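Long-range contacts in beta-galactosidase (Bacteroides thetaiotaomicron, PDB 5MUJ), which is a glycoside hydrolase that binds chain B of the plant pectin rhamnogalacturonan II and probably cleaves one of its glycosidic bonds: residues K59-P63 with E355-I359; Y297-N301 with L330-S335; G342-Y348 with A360-K365. One frame throughout, in Å; residues are numbered along the deposited sequence.

Interaction 1: residues K59-P63 with E355-I359; sequences KIDCP and EQRGI. With RAM (alpha-L-rhamnopyranose), chain B.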
loop_
_atom_site.group_PDB
_atom_site.type_symbol
_atom_site.label_atom_id
_atom_site.label_comp_id
_atom_site.label_asym_id
_atom_site.label_seq_id
_atom_site.Cartn_x
_atom_site.Cartn_y
_atom_site.Cartn_z
ATOM N N LYS A 59 -4.651 -1.573 -15.546
ATOM C CA LYS A 59 -3.964 -2.320 -14.522
ATOM C C LYS A 59 -4.504 -1.876 -13.177
ATOM O O LYS A 59 -4.696 -0.690 -12.953
ATOM C CB LYS A 59 -2.450 -2.052 -14.601
ATOM C CG LYS A 59 -1.836 -2.410 -15.938
ATOM C CD LYS A 59 -0.353 -2.006 -16.014
ATOM C CE LYS A 59 0.274 -2.069 -17.406
ATOM N NZ LYS A 59 0.398 -3.452 -17.958
ATOM N N ILE A 60 -4.686 -2.827 -12.271
ATOM C CA ILE A 60 -5.339 -2.614 -10.979
ATOM C C ILE A 60 -4.387 -3.021 -9.831
ATOM O O ILE A 60 -3.847 -4.132 -9.841
ATOM C CB ILE A 60 -6.670 -3.414 -10.921
ATOM C CG1 ILE A 60 -7.698 -2.734 -11.844
ATOM C CG2 ILE A 60 -7.176 -3.504 -9.486
ATOM C CD1 ILE A 60 -9.012 -3.481 -11.982
ATOM N N ASP A 61 -4.272 -2.169 -8.811
ATOM C CA ASP A 61 -3.278 -2.365 -7.744
ATOM C C ASP A 61 -3.706 -1.679 -6.444
ATOM O O ASP A 61 -4.757 -0.982 -6.388
ATOM C CB ASP A 61 -1.935 -1.783 -8.284
ATOM C CG ASP A 61 -0.679 -2.271 -7.592
ATOM O OD1 ASP A 61 -0.686 -2.811 -6.478
ATOM O OD2 ASP A 61 0.384 -2.069 -8.210
ATOM N N CYS A 62 -2.915 -1.881 -5.407
ATOM C CA CYS A 62 -2.890 -1.051 -4.215
ATOM C C CYS A 62 -4.182 -1.108 -3.418
ATOM O O CYS A 62 -4.829 -0.098 -3.251
ATOM C CB CYS A 62 -2.607 0.420 -4.557
ATOM S SG CYS A 62 -1.073 0.802 -5.426
ATOM N N PRO A 63 -4.590 -2.331 -2.984
ATOM C CA PRO A 63 -5.728 -2.458 -2.130
ATOM C C PRO A 63 -5.609 -1.870 -0.735
ATOM O O PRO A 63 -4.568 -2.031 -0.054
ATOM C CB PRO A 63 -5.900 -3.985 -2.013
ATOM C CG PRO A 63 -4.496 -4.499 -2.107
ATOM C CD PRO A 63 -3.896 -3.628 -3.167
ATOM N N GLU A 355 2.380 -9.185 -17.968
ATOM C CA GLU A 355 2.292 -7.941 -17.224
ATOM C C GLU A 355 0.869 -7.447 -17.033
ATOM O O GLU A 355 0.645 -6.269 -16.773
ATOM C CB GLU A 355 3.215 -6.866 -17.801
ATOM C CG GLU A 355 4.688 -7.231 -17.675
ATOM C CD GLU A 355 5.582 -6.273 -18.426
ATOM O OE1 GLU A 355 6.241 -5.417 -17.789
ATOM O OE2 GLU A 355 5.613 -6.363 -19.670
ATOM N N GLN A 356 -0.078 -8.382 -17.076
ATOM C CA GLN A 356 -1.422 -8.106 -16.622
ATOM C C GLN A 356 -1.361 -7.931 -15.110
ATOM O O GLN A 356 -0.589 -8.617 -14.431
ATOM C CB GLN A 356 -2.373 -9.236 -17.025
ATOM C CG GLN A 356 -2.406 -9.514 -18.509
ATOM C CD GLN A 356 -3.278 -10.722 -18.857
ATOM O OE1 GLN A 356 -3.164 -11.787 -18.271
ATOM N NE2 GLN A 356 -4.121 -10.548 -19.834
ATOM N N ARG A 357 -2.151 -7.004 -14.590
ATOM C CA ARG A 357 -2.040 -6.590 -13.206
ATOM C C ARG A 357 -3.412 -6.453 -12.552
ATOM O O ARG A 357 -4.247 -5.670 -12.986
ATOM C CB ARG A 357 -1.280 -5.263 -13.143
ATOM C CG ARG A 357 -1.087 -4.736 -11.733
ATOM C CD ARG A 357 -0.126 -3.530 -11.676
ATOM N NE ARG A 357 1.249 -3.809 -12.115
ATOM C CZ ARG A 357 2.354 -3.724 -11.348
ATOM N NH1 ARG A 357 2.288 -3.377 -10.076
ATOM N NH2 ARG A 357 3.529 -4.063 -11.861
ATOM N N GLY A 358 -3.576 -7.141 -11.437
ATOM C CA GLY A 358 -4.804 -7.085 -10.647
ATOM C C GLY A 358 -4.544 -7.393 -9.202
ATOM O O GLY A 358 -3.378 -7.557 -8.792
ATOM N N ILE A 359 -5.618 -7.443 -8.419
ATOM C CA ILE A 359 -5.568 -7.686 -6.989
ATOM C C ILE A 359 -6.093 -9.094 -6.745
ATOM O O ILE A 359 -7.175 -9.471 -7.255
ATOM C CB ILE A 359 -6.393 -6.660 -6.203
ATOM C CG1 ILE A 359 -5.720 -5.285 -6.320
ATOM C CG2 ILE A 359 -6.556 -7.024 -4.724
ATOM C CD1 ILE A 359 -6.580 -4.090 -5.952
HETATM C C1 RAM B . 7.675 -0.501 -9.443
HETATM C C2 RAM B . 6.300 -0.213 -8.897
HETATM C C3 RAM B . 5.355 -1.308 -9.387
HETATM C C4 RAM B . 5.908 -2.652 -8.911
HETATM C C5 RAM B . 7.364 -2.950 -9.301
HETATM C C6 RAM B . 7.966 -4.066 -8.465
HETATM O O2 RAM B . 6.384 -0.182 -7.447
HETATM O O3 RAM B . 4.017 -1.109 -8.923
HETATM O O4 RAM B . 5.140 -3.684 -9.508
HETATM O O5 RAM B . 8.259 -1.809 -9.285
#
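R357 reaches past K59 to D61 because its CG stands anti to the backbone N (chi1 -179°) and its chain then bends at chi3 (-62°), which carries the guanidinium up to the carboxylate. The stem of the arginine lies against K59, the two CB atoms 3.7 Å apart. At its tip, R357 NH1 bonds D61 OD2 at 3.0 Å as part of a salt bridge. The planes of the two groups stand 42° apart: OD2 lies close to the guanidinium plane, yet NH1 meets OD2 from above the carboxylate plane. A second edge of the guanidinium, between NH1 and NH2, grips the rhamnose, both nitrogens donating to RAM O4 at 2.9 Å. A methionine here, with no N-H to offer, would probably leave RAM O4 without its two arginine donors and D61 with K334 as its remaining cationic partner. Behind this polar front the backbones are tied by I60 N, which donates to R357 O over 3.0 Å. K59 swings its amine at chi4 onto E355 O, while K82 O gives that amine a second acceptor. Deeper in, I359 CD1 packs on I60 CG2 at 3.6 Å, the two side chains crossing at about a right angle, and also touches P63 CD. Strand 59-68 is the innermost of the first sheet and 357-363 belongs to the last, so the contact spans the seam where a five-bladed beta-propeller closes on itself. Because the arginine donates twice to O4, the hydroxyl is fixed as an acceptor from that side, and because D61 is shared between R357 and K334, the two cations are drawn together round one carboxylate. This is consistent with a sugar subsite in which D61, itself a pocket residue, holds the cationic donors R357 and K334 in place.

Interaction 2: residues Y297-N301 with L330-S335; sequences YKAFN and LFAHKS. With RAM (alpha-L-rhamnopyranose), chain B.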
loop_
_atom_site.group_PDB
_atom_site.type_symbol
_atom_site.label_atom_id
_atom_site.label_comp_id
_atom_site.label_asym_id
_atom_site.label_seq_id
_atom_site.Cartn_x
_atom_site.Cartn_y
_atom_site.Cartn_z
ATOM N N TYR A 297 12.719 -15.099 -7.013
ATOM C CA TYR A 297 11.568 -14.492 -7.649
ATOM C C TYR A 297 11.672 -13.001 -7.461
ATOM O O TYR A 297 12.322 -12.531 -6.503
ATOM C CB TYR A 297 10.264 -15.018 -7.079
ATOM C CG TYR A 297 10.351 -15.354 -5.610
ATOM C CD1 TYR A 297 10.264 -14.375 -4.639
ATOM C CD2 TYR A 297 10.644 -16.640 -5.197
ATOM C CE1 TYR A 297 10.373 -14.689 -3.287
ATOM C CE2 TYR A 297 10.730 -16.965 -3.854
ATOM C CZ TYR A 297 10.601 -16.001 -2.894
ATOM O OH TYR A 297 10.689 -16.334 -1.564
ATOM N N LYS A 298 11.039 -12.263 -8.366
ATOM C CA LYS A 298 11.322 -10.808 -8.511
ATOM C C LYS A 298 10.606 -9.858 -7.547
ATOM O O LYS A 298 11.065 -8.721 -7.354
ATOM C CB LYS A 298 11.030 -10.361 -9.934
ATOM C CG LYS A 298 11.977 -10.978 -10.974
ATOM C CD LYS A 298 13.345 -10.303 -11.069
ATOM C CE LYS A 298 14.187 -11.002 -12.138
ATOM N NZ LYS A 298 15.631 -11.095 -11.771
ATOM N N ALA A 299 9.453 -10.270 -7.027
ATOM C CA ALA A 299 8.758 -9.507 -5.988
ATOM C C ALA A 299 7.867 -10.373 -5.115
ATOM O O ALA A 299 7.297 -11.359 -5.581
ATOM C CB ALA A 299 7.959 -8.347 -6.582
ATOM N N PHE A 300 7.752 -9.991 -3.854
ATOM C CA PHE A 300 7.166 -10.827 -2.820
ATOM C C PHE A 300 6.763 -10.027 -1.602
ATOM O O PHE A 300 7.194 -8.866 -1.463
ATOM C CB PHE A 300 8.158 -11.910 -2.394
ATOM C CG PHE A 300 9.496 -11.325 -1.879
ATOM C CD1 PHE A 300 10.551 -10.963 -2.760
ATOM C CD2 PHE A 300 9.679 -11.119 -0.528
ATOM C CE1 PHE A 300 11.759 -10.403 -2.281
ATOM C CE2 PHE A 300 10.884 -10.564 -0.054
ATOM C CZ PHE A 300 11.902 -10.213 -0.935
ATOM N N ASN A 301 5.930 -10.623 -0.744
ATOM C CA ASN A 301 5.562 -10.052 0.547
ATOM C C ASN A 301 6.144 -10.844 1.715
ATOM O O ASN A 301 6.131 -12.086 1.734
ATOM C CB ASN A 301 4.028 -10.020 0.711
ATOM C CG ASN A 301 3.363 -9.067 -0.250
ATOM O OD1 ASN A 301 3.941 -8.098 -0.702
ATOM N ND2 ASN A 301 2.103 -9.334 -0.560
ATOM N N LEU A 330 4.960 -13.420 -12.122
ATOM C CA LEU A 330 6.060 -12.452 -12.178
ATOM C C LEU A 330 6.239 -11.746 -10.834
ATOM O O LEU A 330 7.325 -11.811 -10.247
ATOM C CB LEU A 330 5.819 -11.453 -13.307
ATOM C CG LEU A 330 6.931 -10.397 -13.488
ATOM C CD1 LEU A 330 8.272 -11.046 -13.790
ATOM C CD2 LEU A 330 6.556 -9.400 -14.573
ATOM N N PHE A 331 5.185 -11.061 -10.370
ATOM C CA PHE A 331 5.193 -10.370 -9.104
ATOM C C PHE A 331 3.999 -10.835 -8.267
ATOM O O PHE A 331 2.878 -10.952 -8.797
ATOM C CB PHE A 331 5.072 -8.832 -9.239
ATOM C CG PHE A 331 6.091 -8.161 -10.138
ATOM C CD1 PHE A 331 7.423 -8.524 -10.096
ATOM C CD2 PHE A 331 5.718 -7.088 -10.960
ATOM C CE1 PHE A 331 8.352 -7.867 -10.895
ATOM C CE2 PHE A 331 6.643 -6.452 -11.776
ATOM C CZ PHE A 331 7.955 -6.844 -11.726
ATOM N N ALA A 332 4.206 -11.111 -6.981
ATOM C CA ALA A 332 3.074 -11.377 -6.051
ATOM C C ALA A 332 3.373 -10.563 -4.810
ATOM O O ALA A 332 4.193 -10.952 -3.994
ATOM C CB ALA A 332 2.917 -12.864 -5.714
ATOM N N HIS A 333 2.768 -9.387 -4.721
ATOM C CA HIS A 333 3.363 -8.316 -3.946
ATOM C C HIS A 333 2.410 -7.168 -3.621
ATOM O O HIS A 333 1.492 -6.855 -4.378
ATOM C CB HIS A 333 4.633 -7.785 -4.668
ATOM C CG HIS A 333 4.371 -6.955 -5.882
ATOM N ND1 HIS A 333 3.239 -7.028 -6.651
ATOM C CD2 HIS A 333 5.116 -5.966 -6.443
ATOM C CE1 HIS A 333 3.304 -6.165 -7.647
ATOM N NE2 HIS A 333 4.441 -5.504 -7.543
ATOM N N LYS A 334 2.732 -6.500 -2.509
ATOM C CA LYS A 334 1.978 -5.384 -1.919
ATOM C C LYS A 334 0.920 -5.998 -1.063
ATOM O O LYS A 334 0.426 -7.058 -1.427
ATOM C CB LYS A 334 1.489 -4.381 -2.955
ATOM C CG LYS A 334 2.587 -3.941 -3.919
ATOM C CD LYS A 334 2.113 -2.838 -4.810
ATOM C CE LYS A 334 3.195 -2.439 -5.789
ATOM N NZ LYS A 334 2.705 -1.369 -6.679
ATOM N N SER A 335 0.680 -5.457 0.124
ATOM C CA SER A 335 -0.188 -6.114 1.125
ATOM C C SER A 335 -1.290 -5.256 1.671
ATOM O O SER A 335 -1.158 -4.055 1.908
ATOM C CB SER A 335 0.651 -6.565 2.332
ATOM O OG SER A 335 1.685 -7.445 1.934
HETATM C C1 RAM B . 7.675 -0.501 -9.443
HETATM C C2 RAM B . 6.300 -0.213 -8.897
HETATM C C3 RAM B . 5.355 -1.308 -9.387
HETATM C C4 RAM B . 5.908 -2.652 -8.911
HETATM C C5 RAM B . 7.364 -2.950 -9.301
HETATM C C6 RAM B . 7.966 -4.066 -8.465
HETATM O O2 RAM B . 6.384 -0.182 -7.447
HETATM O O3 RAM B . 4.017 -1.109 -8.923
HETATM O O4 RAM B . 5.140 -3.684 -9.508
HETATM O O5 RAM B . 8.259 -1.809 -9.285
HETATM O O HOH W 1 9.447 -13.388 -10.479
#
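A299 sets its single methyl against two rings at once, meeting F331 CD1 at 3.6 Å and H333 CD2 at 3.7 Å, oblique to both. K298 comes to the F331 ring at its edge, with CB 3.8 Å from CE1. One face of that ring rests on L330 CG, and over the opposite face, offset toward the rim, lies the C6 methyl of the rhamnose. The H333 imidazole is held flat in its turn, its centre sandwiched between F331 CB and K334 CG, and this orientation directs NE2 outward to RAM O4 at 2.8 Å. K334, running straight beyond CG, sends NZ to RAM O3 at 2.6 Å. H333 ND1 is occupied by C349 O. Lower down, the amide of N301 behaves like a piece of backbone: OD1 accepts from K334 N at 2.7 Å, in the carbonyl plane on a lone pair, while ND2 donates to K334 O at 3.0 Å from above that carbonyl. This grip stands in for regular strand pairing, since the backbone contributes only the weak bond from A332 N to A299 O, supplemented by a water joining K298 N to L330 O. A299 N is buried without a partner. L330 and F331 face V351 together as a classic beta bulge. This is a seam between successive blades of a five-bladed beta-propeller, where the innermost strand 331-340 brings F331, H333 and K334 to the glycan pocket.

Interaction 3: residues G342-Y348 with A360-K365; sequences GVVYHFY and AIATSK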
loop_
_atom_site.group_PDB
_atom_site.type_symbol
_atom_site.label_atom_id
_atom_site.label_comp_id
_atom_site.label_asym_id
_atom_site.label_seq_id
_atom_site.Cartn_x
_atom_site.Cartn_y
_atom_site.Cartn_z
ATOM N N GLY A 342 -11.738 -15.683 12.517
ATOM C CA GLY A 342 -10.799 -16.795 12.545
ATOM C C GLY A 342 -10.082 -17.130 11.241
ATOM O O GLY A 342 -9.450 -18.185 11.141
ATOM N N VAL A 343 -10.131 -16.228 10.263
ATOM C CA VAL A 343 -9.496 -16.449 8.963
ATOM C C VAL A 343 -8.698 -15.201 8.620
ATOM O O VAL A 343 -9.207 -14.086 8.813
ATOM C CB VAL A 343 -10.556 -16.742 7.885
ATOM C CG1 VAL A 343 -9.931 -17.022 6.531
ATOM C CG2 VAL A 343 -11.452 -17.916 8.324
ATOM N N VAL A 344 -7.470 -15.398 8.127
ATOM C CA VAL A 344 -6.617 -14.314 7.618
ATOM C C VAL A 344 -6.730 -14.197 6.108
ATOM O O VAL A 344 -6.626 -15.202 5.407
ATOM C CB VAL A 344 -5.124 -14.506 7.986
ATOM C CG1 VAL A 344 -4.306 -13.302 7.491
ATOM C CG2 VAL A 344 -4.940 -14.672 9.470
ATOM N N TYR A 345 -6.997 -12.970 5.630
ATOM C CA TYR A 345 -7.125 -12.673 4.212
ATOM C C TYR A 345 -5.991 -11.708 3.872
ATOM O O TYR A 345 -5.957 -10.602 4.410
ATOM C CB TYR A 345 -8.469 -11.998 3.876
ATOM C CG TYR A 345 -9.719 -12.778 4.271
ATOM C CD1 TYR A 345 -10.149 -12.845 5.603
ATOM C CD2 TYR A 345 -10.495 -13.406 3.305
ATOM C CE1 TYR A 345 -11.284 -13.572 5.950
ATOM C CE2 TYR A 345 -11.636 -14.111 3.648
ATOM C CZ TYR A 345 -12.025 -14.165 4.956
ATOM O OH TYR A 345 -13.165 -14.870 5.320
ATOM N N HIS A 346 -5.112 -12.129 2.974
ATOM C CA HIS A 346 -3.997 -11.323 2.544
ATOM C C HIS A 346 -4.268 -10.892 1.099
ATOM O O HIS A 346 -4.170 -11.703 0.184
ATOM C CB HIS A 346 -2.703 -12.103 2.664
ATOM C CG HIS A 346 -1.462 -11.253 2.539
ATOM N ND1 HIS A 346 -0.328 -11.523 3.276
ATOM C CD2 HIS A 346 -1.128 -10.209 1.716
ATOM C CE1 HIS A 346 0.632 -10.657 2.958
ATOM N NE2 HIS A 346 0.180 -9.857 2.021
ATOM N N PHE A 347 -4.612 -9.595 0.927
ATOM C CA PHE A 347 -4.831 -9.010 -0.380
ATOM C C PHE A 347 -3.508 -8.542 -0.973
ATOM O O PHE A 347 -2.687 -7.923 -0.261
ATOM C CB PHE A 347 -5.800 -7.824 -0.286
ATOM C CG PHE A 347 -7.178 -8.225 0.195
ATOM C CD1 PHE A 347 -7.435 -8.403 1.547
ATOM C CD2 PHE A 347 -8.215 -8.447 -0.713
ATOM C CE1 PHE A 347 -8.713 -8.794 2.003
ATOM C CE2 PHE A 347 -9.480 -8.854 -0.262
ATOM C CZ PHE A 347 -9.715 -9.013 1.088
ATOM N N TYR A 348 -3.271 -8.826 -2.240
ATOM C CA TYR A 348 -1.980 -8.475 -2.862
ATOM C C TYR A 348 -2.143 -8.216 -4.326
ATOM O O TYR A 348 -3.205 -8.502 -4.879
ATOM C CB TYR A 348 -0.941 -9.568 -2.617
ATOM C CG TYR A 348 -1.155 -10.914 -3.320
ATOM C CD1 TYR A 348 -1.977 -11.923 -2.755
ATOM C CD2 TYR A 348 -0.626 -11.162 -4.558
ATOM C CE1 TYR A 348 -2.106 -13.137 -3.393
ATOM C CE2 TYR A 348 -0.778 -12.376 -5.216
ATOM C CZ TYR A 348 -1.565 -13.364 -4.622
ATOM O OH TYR A 348 -1.729 -14.613 -5.248
ATOM N N ALA A 360 -5.344 -9.879 -5.973
ATOM C CA ALA A 360 -5.711 -11.274 -5.582
ATOM C C ALA A 360 -5.723 -11.443 -4.071
ATOM O O ALA A 360 -5.348 -10.544 -3.307
ATOM C CB ALA A 360 -4.787 -12.256 -6.176
ATOM N N ILE A 361 -6.215 -12.601 -3.631
ATOM C CA ILE A 361 -6.314 -12.905 -2.222
ATOM C C ILE A 361 -5.719 -14.259 -1.871
ATOM O O ILE A 361 -5.951 -15.245 -2.584
ATOM C CB ILE A 361 -7.782 -12.957 -1.781
ATOM C CG1 ILE A 361 -8.550 -11.855 -2.470
ATOM C CG2 ILE A 361 -7.883 -12.797 -0.283
ATOM C CD1 ILE A 361 -10.007 -11.846 -2.067
ATOM N N ALA A 362 -5.032 -14.330 -0.736
ATOM C CA ALA A 362 -4.617 -15.612 -0.161
ATOM C C ALA A 362 -5.218 -15.709 1.264
ATOM O O ALA A 362 -5.462 -14.697 1.910
ATOM C CB ALA A 362 -3.092 -15.729 -0.156
ATOM N N THR A 363 -5.510 -16.934 1.733
ATOM C CA THR A 363 -6.164 -17.111 3.031
ATOM C C THR A 363 -5.478 -18.164 3.895
ATOM O O THR A 363 -4.739 -18.990 3.393
ATOM C CB THR A 363 -7.651 -17.474 2.861
ATOM O OG1 THR A 363 -7.756 -18.657 2.074
ATOM C CG2 THR A 363 -8.408 -16.318 2.192
ATOM N N SER A 364 -5.722 -18.095 5.191
ATOM C CA SER A 364 -5.148 -19.039 6.152
ATOM C C SER A 364 -5.773 -20.474 6.109
ATOM O O SER A 364 -5.108 -21.428 6.518
ATOM C CB SER A 364 -5.282 -18.508 7.559
ATOM O OG SER A 364 -6.617 -18.139 7.820
ATOM N N LYS A 365 -7.027 -20.622 5.664
ATOM C CA LYS A 365 -7.524 -21.950 5.271
ATOM C C LYS A 365 -8.207 -21.839 3.917
ATOM O O LYS A 365 -8.567 -20.727 3.505
ATOM C CB LYS A 365 -8.490 -22.500 6.326
ATOM C CG LYS A 365 -9.803 -21.724 6.432
ATOM C CD LYS A 365 -10.672 -22.236 7.575
ATOM C CE LYS A 365 -12.109 -21.741 7.479
ATOM N NZ LYS A 365 -12.988 -22.514 8.406
HETATM O O HOH W 2 -8.028 -19.882 9.374
#
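Y348 lays its ring against A360, whose CB sits over one face, offset toward the rim, 4.1 Å from the ring centroid in a CH-pi contact. On the opposite surface of the hairpin F347 and I361 lie side by side and point the same way, with I361 CD1 3.5 Å from F347 CE2 and I361 CG2 over the face of the ring. Y345 continues this row by touching T363 CG2 with its CD2. These side chains are set by the backbone ladder: H346 and A362 bond in both directions, H346 N reaching A362 O at 2.8 Å and almost straight (178°), and Y348 pairs likewise with A360. Where the strand of A360 ends, S364 substitutes its hydroxyl for a carbonyl. Its OG, turned between backbone N and carbonyl carbon (chi1 52°), accepts V344 N at 2.9 Å, and a water bridges it to G342 O. Further out, Y348 OH is fixed by D328 and Y327. The pair forms the middle of a four-stranded antiparallel sheet: strand 331-340 flanks 343-351, and the N-terminal strand 45-51 flanks 357-363, so that residues from both ends of the chain complete one propeller blade.

Interactions 1 and 2 work on the same sugar from two sides of the last blade, and the salt bridge of D61 with K334 joins them directly, while R357 also packs on F331 and H333. Interaction 3 belongs to the interior of that blade, sharing strand 357-363 with interaction 1 and touching interaction 2 through S335 and H346. All three are largely buried, with exposed residues confined to their ends. Their chemistry follows their place: between blades, few backbone bonds form and side chains do the joining, with charges gathered at the sugar, whereas within the blade a regular hydrogen-bond ladder carries mostly aromatic and aliphatic residues on its two faces, beside H346 and T363.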